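Local coordinates for protein phenyl-3-pyruvate decarboxylase (Azospirillum brasilense, PDB 2NXW) that catalyses the thiamine diphosphate- and metal-dependent decarboxylation of phenylpyruvate and of indole-3-pyruvate, the latter a step in auxin biosynthesis, at residues Ala26-Leu31 / Lys52-Thr57; Ala298-Thr303 / Arg310-Arg315. All coordinates share one frame; numbering follows the deposited sequence.

Contact 1 of 2, residues Ala26-Leu31 / Lys52-Thr57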
loop_
_atom_site.group_PDB
_atom_site.type_symbol
_atom_site.label_atom_id
_atom_site.label_comp_id
_atom_site.label_asym_id
_atom_site.label_seq_id
_atom_site.Cartn_x
_atom_site.Cartn_y
_atom_site.Cartn_z
ATOM N N ALA A 26 0.316 22.973 -31.496
ATOM C CA ALA A 26 1.650 22.401 -31.375
ATOM C C ALA A 26 1.562 20.928 -30.988
ATOM O O ALA A 26 2.325 20.100 -31.480
ATOM C CB ALA A 26 2.463 23.170 -30.340
ATOM N N LEU A 27 0.624 20.611 -30.101
ATOM C CA LEU A 27 0.444 19.231 -29.667
ATOM C C LEU A 27 -0.089 18.368 -30.813
ATOM O O LEU A 27 0.435 17.278 -31.065
ATOM C CB LEU A 27 -0.516 19.174 -28.478
ATOM C CG LEU A 27 -0.966 17.774 -28.040
ATOM C CD1 LEU A 27 0.235 16.918 -27.652
ATOM C CD2 LEU A 27 -1.918 17.910 -26.863
ATOM N N LEU A 28 -1.120 18.849 -31.502
ATOM C CA LEU A 28 -1.677 18.096 -32.621
ATOM C C LEU A 28 -0.608 17.863 -33.683
ATOM O O LEU A 28 -0.510 16.774 -34.245
ATOM C CB LEU A 28 -2.882 18.829 -33.219
ATOM C CG LEU A 28 -4.129 18.894 -32.313
ATOM C CD1 LEU A 28 -5.147 19.858 -32.913
ATOM C CD2 LEU A 28 -4.747 17.493 -32.148
ATOM N N ARG A 29 0.214 18.878 -33.944
ATOM C CA ARG A 29 1.276 18.737 -34.936
ATOM C C ARG A 29 2.343 17.738 -34.479
ATOM O O ARG A 29 2.848 16.961 -35.284
ATOM C CB ARG A 29 1.910 20.103 -35.236
ATOM C CG ARG A 29 0.994 21.019 -36.037
ATOM C CD ARG A 29 1.642 22.376 -36.318
ATOM N NE ARG A 29 0.743 23.246 -37.076
ATOM C CZ ARG A 29 0.377 23.031 -38.337
ATOM N NH1 ARG A 29 0.832 21.974 -38.995
ATOM N NH2 ARG A 29 -0.457 23.871 -38.939
ATOM N N ALA A 30 2.682 17.754 -33.192
ATOM C CA ALA A 30 3.673 16.830 -32.644
ATOM C C ALA A 30 3.178 15.386 -32.782
ATOM O O ALA A 30 3.963 14.471 -33.041
ATOM C CB ALA A 30 3.935 17.149 -31.180
ATOM N N LEU A 31 1.875 15.191 -32.608
ATOM C CA LEU A 31 1.295 13.857 -32.731
ATOM C C LEU A 31 1.341 13.410 -34.192
ATOM O O LEU A 31 1.712 12.274 -34.491
ATOM C CB LEU A 31 -0.149 13.862 -32.213
ATOM C CG LEU A 31 -0.250 14.028 -30.691
ATOM C CD1 LEU A 31 -1.652 14.458 -30.289
ATOM C CD2 LEU A 31 0.164 12.714 -30.019
ATOM N N LYS A 52 -12.260 22.790 -30.390
ATOM C CA LYS A 52 -12.449 23.858 -31.373
ATOM C C LYS A 52 -11.197 23.958 -32.230
ATOM O O LYS A 52 -11.285 24.052 -33.453
ATOM C CB LYS A 52 -12.705 25.196 -30.675
ATOM C CG LYS A 52 -12.798 26.389 -31.635
ATOM C CD LYS A 52 -13.166 27.660 -30.886
ATOM C CE LYS A 52 -13.170 28.869 -31.822
ATOM N NZ LYS A 52 -13.617 30.102 -31.123
ATOM N N VAL A 53 -10.028 23.934 -31.596
ATOM C CA VAL A 53 -8.783 23.998 -32.351
ATOM C C VAL A 53 -8.664 22.773 -33.251
ATOM O O VAL A 53 -8.308 22.875 -34.422
ATOM C CB VAL A 53 -7.553 24.071 -31.419
ATOM C CG1 VAL A 53 -6.262 23.973 -32.234
ATOM C CG2 VAL A 53 -7.577 25.381 -30.631
ATOM N N ALA A 54 -8.978 21.599 -32.711
ATOM C CA ALA A 54 -8.882 20.388 -33.512
ATOM C C ALA A 54 -9.789 20.441 -34.738
ATOM O O ALA A 54 -9.366 20.093 -35.841
ATOM C CB ALA A 54 -9.227 19.167 -32.653
ATOM N N GLU A 55 -11.028 20.882 -34.549
ATOM C CA GLU A 55 -11.973 20.945 -35.651
ATOM C C GLU A 55 -11.629 22.007 -36.680
ATOM O O GLU A 55 -11.734 21.781 -37.891
ATOM C CB GLU A 55 -13.377 21.218 -35.129
ATOM C CG GLU A 55 -14.424 21.245 -36.218
ATOM C CD GLU A 55 -15.805 21.511 -35.677
ATOM O OE1 GLU A 55 -16.166 22.692 -35.499
ATOM O OE2 GLU A 55 -16.534 20.532 -35.418
ATOM N N GLU A 56 -11.222 23.173 -36.199
ATOM C CA GLU A 56 -10.903 24.261 -37.107
ATOM C C GLU A 56 -9.603 24.070 -37.881
ATOM O O GLU A 56 -9.532 24.400 -39.071
ATOM C CB GLU A 56 -10.897 25.579 -36.336
ATOM C CG GLU A 56 -12.305 26.098 -36.085
ATOM C CD GLU A 56 -12.343 27.298 -35.165
ATOM O OE1 GLU A 56 -11.327 28.016 -35.073
ATOM O OE2 GLU A 56 -13.402 27.522 -34.545
ATOM N N THR A 57 -8.586 23.518 -37.230
ATOM C CA THR A 57 -7.299 23.310 -37.892
ATOM C C THR A 57 -7.228 22.028 -38.711
ATOM O O THR A 57 -6.471 21.947 -39.677
ATOM C CB THR A 57 -6.140 23.268 -36.883
ATOM O OG1 THR A 57 -6.281 22.109 -36.046
ATOM C CG2 THR A 57 -6.128 24.536 -36.024
#
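Leu-28 reaches helix 48-57 with a single methyl, CD1, and every contact between the two segments passes through it. Its chi1 of -68° sets CG anti to the carbonyl carbon, which carries the branch out from helix 23-33 toward its neighbour. The tight part is the meeting with Ala-54, where Leu-28 CD1 lies 3.8 Å from Ala-54 CA, nearly on the backbone because alanine has so short a side chain. Val-53 adds a looser apolar touch, its CG1 4.3 Å from Leu-28 CD1. Toward the solvent side the contact thins out: at partly exposed Thr-57, OG1 is 4.0 Å from Leu-28 CD1 and makes no bond across. That hydroxyl turns back on its own helix and donates to Val-53 O at 2.7 Å. Val-53 O also accepts from Thr-57 N, and the two donors come from opposite faces of its plane. Helix 48-57 also meets the second subunit, where Lys-52 forms a salt bridge with Glu-488 of that chain. With the axes of the two segments 11.0 Å apart at closest approach, these are two helices of the parallel alpha/beta N-terminal TPP-binding domain that cross at -62° and, within these segments, touch through one leucine.

Contact 2 of 2, residues Ala298-Thr303 / Arg310-Arg315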
loop_
_atom_site.group_PDB
_atom_site.type_symbol
_atom_site.label_atom_id
_atom_site.label_comp_id
_atom_site.label_asym_id
_atom_site.label_seq_id
_atom_site.Cartn_x
_atom_site.Cartn_y
_atom_site.Cartn_z
ATOM N N ALA A 298 8.080 -10.225 -25.425
ATOM C CA ALA A 298 6.849 -10.783 -24.869
ATOM C C ALA A 298 6.290 -10.209 -23.576
ATOM O O ALA A 298 7.020 -9.866 -22.657
ATOM C CB ALA A 298 7.030 -12.281 -24.688
ATOM N N ILE A 299 4.965 -10.119 -23.528
ATOM C CA ILE A 299 4.273 -9.704 -22.319
ATOM C C ILE A 299 4.176 -11.016 -21.541
ATOM O O ILE A 299 3.828 -12.049 -22.118
ATOM C CB ILE A 299 2.844 -9.213 -22.641
ATOM C CG1 ILE A 299 2.910 -7.806 -23.227
ATOM C CG2 ILE A 299 1.968 -9.265 -21.394
ATOM C CD1 ILE A 299 1.617 -7.344 -23.850
ATOM N N LEU A 300 4.516 -10.990 -20.257
ATOM C CA LEU A 300 4.416 -12.188 -19.425
ATOM C C LEU A 300 3.244 -11.995 -18.473
ATOM O O LEU A 300 3.236 -11.048 -17.689
ATOM C CB LEU A 300 5.697 -12.405 -18.619
ATOM C CG LEU A 300 6.883 -13.014 -19.361
ATOM C CD1 LEU A 300 8.022 -13.267 -18.379
ATOM C CD2 LEU A 300 6.458 -14.324 -20.016
ATOM N N SER A 301 2.265 -12.891 -18.538
ATOM C CA SER A 301 1.078 -12.789 -17.691
ATOM C C SER A 301 0.341 -14.122 -17.609
ATOM O O SER A 301 0.471 -14.962 -18.492
ATOM C CB SER A 301 0.138 -11.720 -18.259
ATOM O OG SER A 301 -1.146 -11.776 -17.655
ATOM N N ASP A 302 -0.444 -14.306 -16.550
ATOM C CA ASP A 302 -1.195 -15.544 -16.384
ATOM C C ASP A 302 -2.612 -15.457 -16.951
ATOM O O ASP A 302 -3.411 -16.379 -16.770
ATOM C CB ASP A 302 -1.272 -15.924 -14.904
ATOM C CG ASP A 302 0.078 -15.878 -14.220
ATOM O OD1 ASP A 302 1.042 -16.470 -14.752
ATOM O OD2 ASP A 302 0.175 -15.255 -13.143
ATOM N N THR A 303 -2.929 -14.370 -17.644
ATOM C CA THR A 303 -4.271 -14.212 -18.191
ATOM C C THR A 303 -4.444 -14.628 -19.646
ATOM O O THR A 303 -3.638 -14.286 -20.516
ATOM C CB THR A 303 -4.780 -12.754 -18.063
ATOM O OG1 THR A 303 -4.753 -12.353 -16.689
ATOM C CG2 THR A 303 -6.223 -12.645 -18.576
ATOM N N ARG A 310 4.193 -19.233 -15.120
ATOM C CA ARG A 310 3.853 -20.491 -14.452
ATOM C C ARG A 310 3.823 -21.701 -15.389
ATOM O O ARG A 310 3.713 -22.842 -14.935
ATOM C CB ARG A 310 2.488 -20.369 -13.765
ATOM C CG ARG A 310 2.430 -19.349 -12.640
ATOM C CD ARG A 310 0.988 -19.076 -12.234
ATOM N NE ARG A 310 0.883 -18.200 -11.068
ATOM C CZ ARG A 310 1.058 -18.598 -9.811
ATOM N NH1 ARG A 310 1.349 -19.865 -9.546
ATOM N NH2 ARG A 310 0.941 -17.730 -8.814
ATOM N N LYS A 311 3.916 -21.461 -16.695
ATOM C CA LYS A 311 3.883 -22.549 -17.671
ATOM C C LYS A 311 5.241 -22.844 -18.309
ATOM O O LYS A 311 5.454 -23.927 -18.847
ATOM C CB LYS A 311 2.869 -22.234 -18.777
ATOM C CG LYS A 311 1.416 -22.190 -18.320
ATOM C CD LYS A 311 0.937 -23.545 -17.815
ATOM C CE LYS A 311 -0.569 -23.536 -17.573
ATOM N NZ LYS A 311 -1.003 -22.383 -16.728
ATOM N N ILE A 312 6.151 -21.877 -18.253
ATOM C CA ILE A 312 7.483 -22.047 -18.831
ATOM C C ILE A 312 8.543 -22.072 -17.737
ATOM O O ILE A 312 8.259 -21.778 -16.579
ATOM C CB ILE A 312 7.826 -20.893 -19.803
ATOM C CG1 ILE A 312 7.863 -19.565 -19.040
ATOM C CG2 ILE A 312 6.812 -20.854 -20.938
ATOM C CD1 ILE A 312 8.313 -18.379 -19.863
ATOM N N ASP A 313 9.770 -22.423 -18.104
ATOM C CA ASP A 313 10.851 -22.452 -17.124
ATOM C C ASP A 313 11.657 -21.167 -17.232
ATOM O O ASP A 313 12.543 -21.049 -18.079
ATOM C CB ASP A 313 11.748 -23.669 -17.356
ATOM C CG ASP A 313 12.863 -23.779 -16.326
ATOM O OD1 ASP A 313 12.749 -23.171 -15.235
ATOM O OD2 ASP A 313 13.850 -24.492 -16.605
ATOM N N LEU A 314 11.342 -20.198 -16.374
ATOM C CA LEU A 314 12.034 -18.913 -16.394
ATOM C C LEU A 314 13.535 -19.036 -16.220
ATOM O O LEU A 314 14.285 -18.171 -16.666
ATOM C CB LEU A 314 11.477 -17.979 -15.315
ATOM C CG LEU A 314 10.088 -17.403 -15.590
ATOM C CD1 LEU A 314 9.729 -16.385 -14.513
ATOM C CD2 LEU A 314 10.082 -16.739 -16.958
ATOM N N ARG A 315 13.978 -20.105 -15.565
ATOM C CA ARG A 315 15.404 -20.301 -15.356
ATOM C C ARG A 315 16.133 -20.462 -16.684
ATOM O O ARG A 315 17.305 -20.102 -16.800
ATOM C CB ARG A 315 15.652 -21.541 -14.495
ATOM C CG ARG A 315 15.032 -21.475 -13.115
ATOM C CD ARG A 315 15.262 -22.792 -12.389
ATOM N NE ARG A 315 14.792 -23.905 -13.203
ATOM C CZ ARG A 315 15.010 -25.185 -12.930
ATOM N NH1 ARG A 315 15.704 -25.534 -11.849
ATOM N NH2 ARG A 315 14.538 -26.118 -13.745
#
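The guanidinium of Arg-310 meets Asp-302 at its edge, with Asp-302 CG lying in its plane; Asp-302 is at the edge of the group, not over a face. The carboxylate is turned 64° from the guanidinium plane, and the two side chains cross at about a right angle, so the groups do not form the flat, two-pronged pairing of an ideal arginine-carboxylate bridge. Its charged link is correspondingly long: Asp-302 OD2 stands 3.7 Å from Arg-310 NE, a salt bridge without a hydrogen bond. The other oxygen leans on the aliphatic part of the arginine, Asp-302 OD1 being 3.6 Å from Arg-310 CD. Arg-310 is extended from CG to NE, which carries the methylenes across the carboxylate, with CG and CD near OD1. The firmer partner of Asp-302 OD1 is Ser-308 in the intervening loop, whose OG also accepts from the backbone N of Arg-310.

The apolar part of the contact is separate from the charged pair. Leu-300 divides its methyls, CD1 sitting 4.3 Å from Leu-314 CD2 and CD2 sitting 4.5 Å from Ile-312 CD1. Ile-312 is the buried member and also rests on strand 292-296.

At the far end, the edge of the Arg-315 guanidinium faces Asp-313: Arg-315 NE donates to Asp-313 OD1 at 3.0 Å, and OD1 accepts through its syn lone pair, lying only 12° out of the guanidinium plane. Arg-315 NH1 instead bonds Lys-311 O of the third subunit. The contrast suggests that Coulomb attraction across the contact adds to loose methyl packing without fixing a direction, whereas the directional bonds run within the loop and to the neighbouring subunit.

In the fold
Contact 1 comes first along the chain and closes before contact 2 opens. Their centres are 42 Å apart on opposite sides of the chain's centre, and the nearest atoms remain about 21 Å apart, so neither touches the other. They share no sheet: helices 23-33 and 48-57 belong to the N-terminal TPP-binding domain with its parallel sheet, whereas 298-303 and 310-315 lie in the connection between neighbouring parallel strands 292-296 and 317-321 of the central domain. Both are away from the thiamine diphosphate and magnesium sites. Each borders a subunit interface of the tetramer: contact 1 meets the second subunit through Lys-52 and Glu-55, and contact 2 meets both the second and the third.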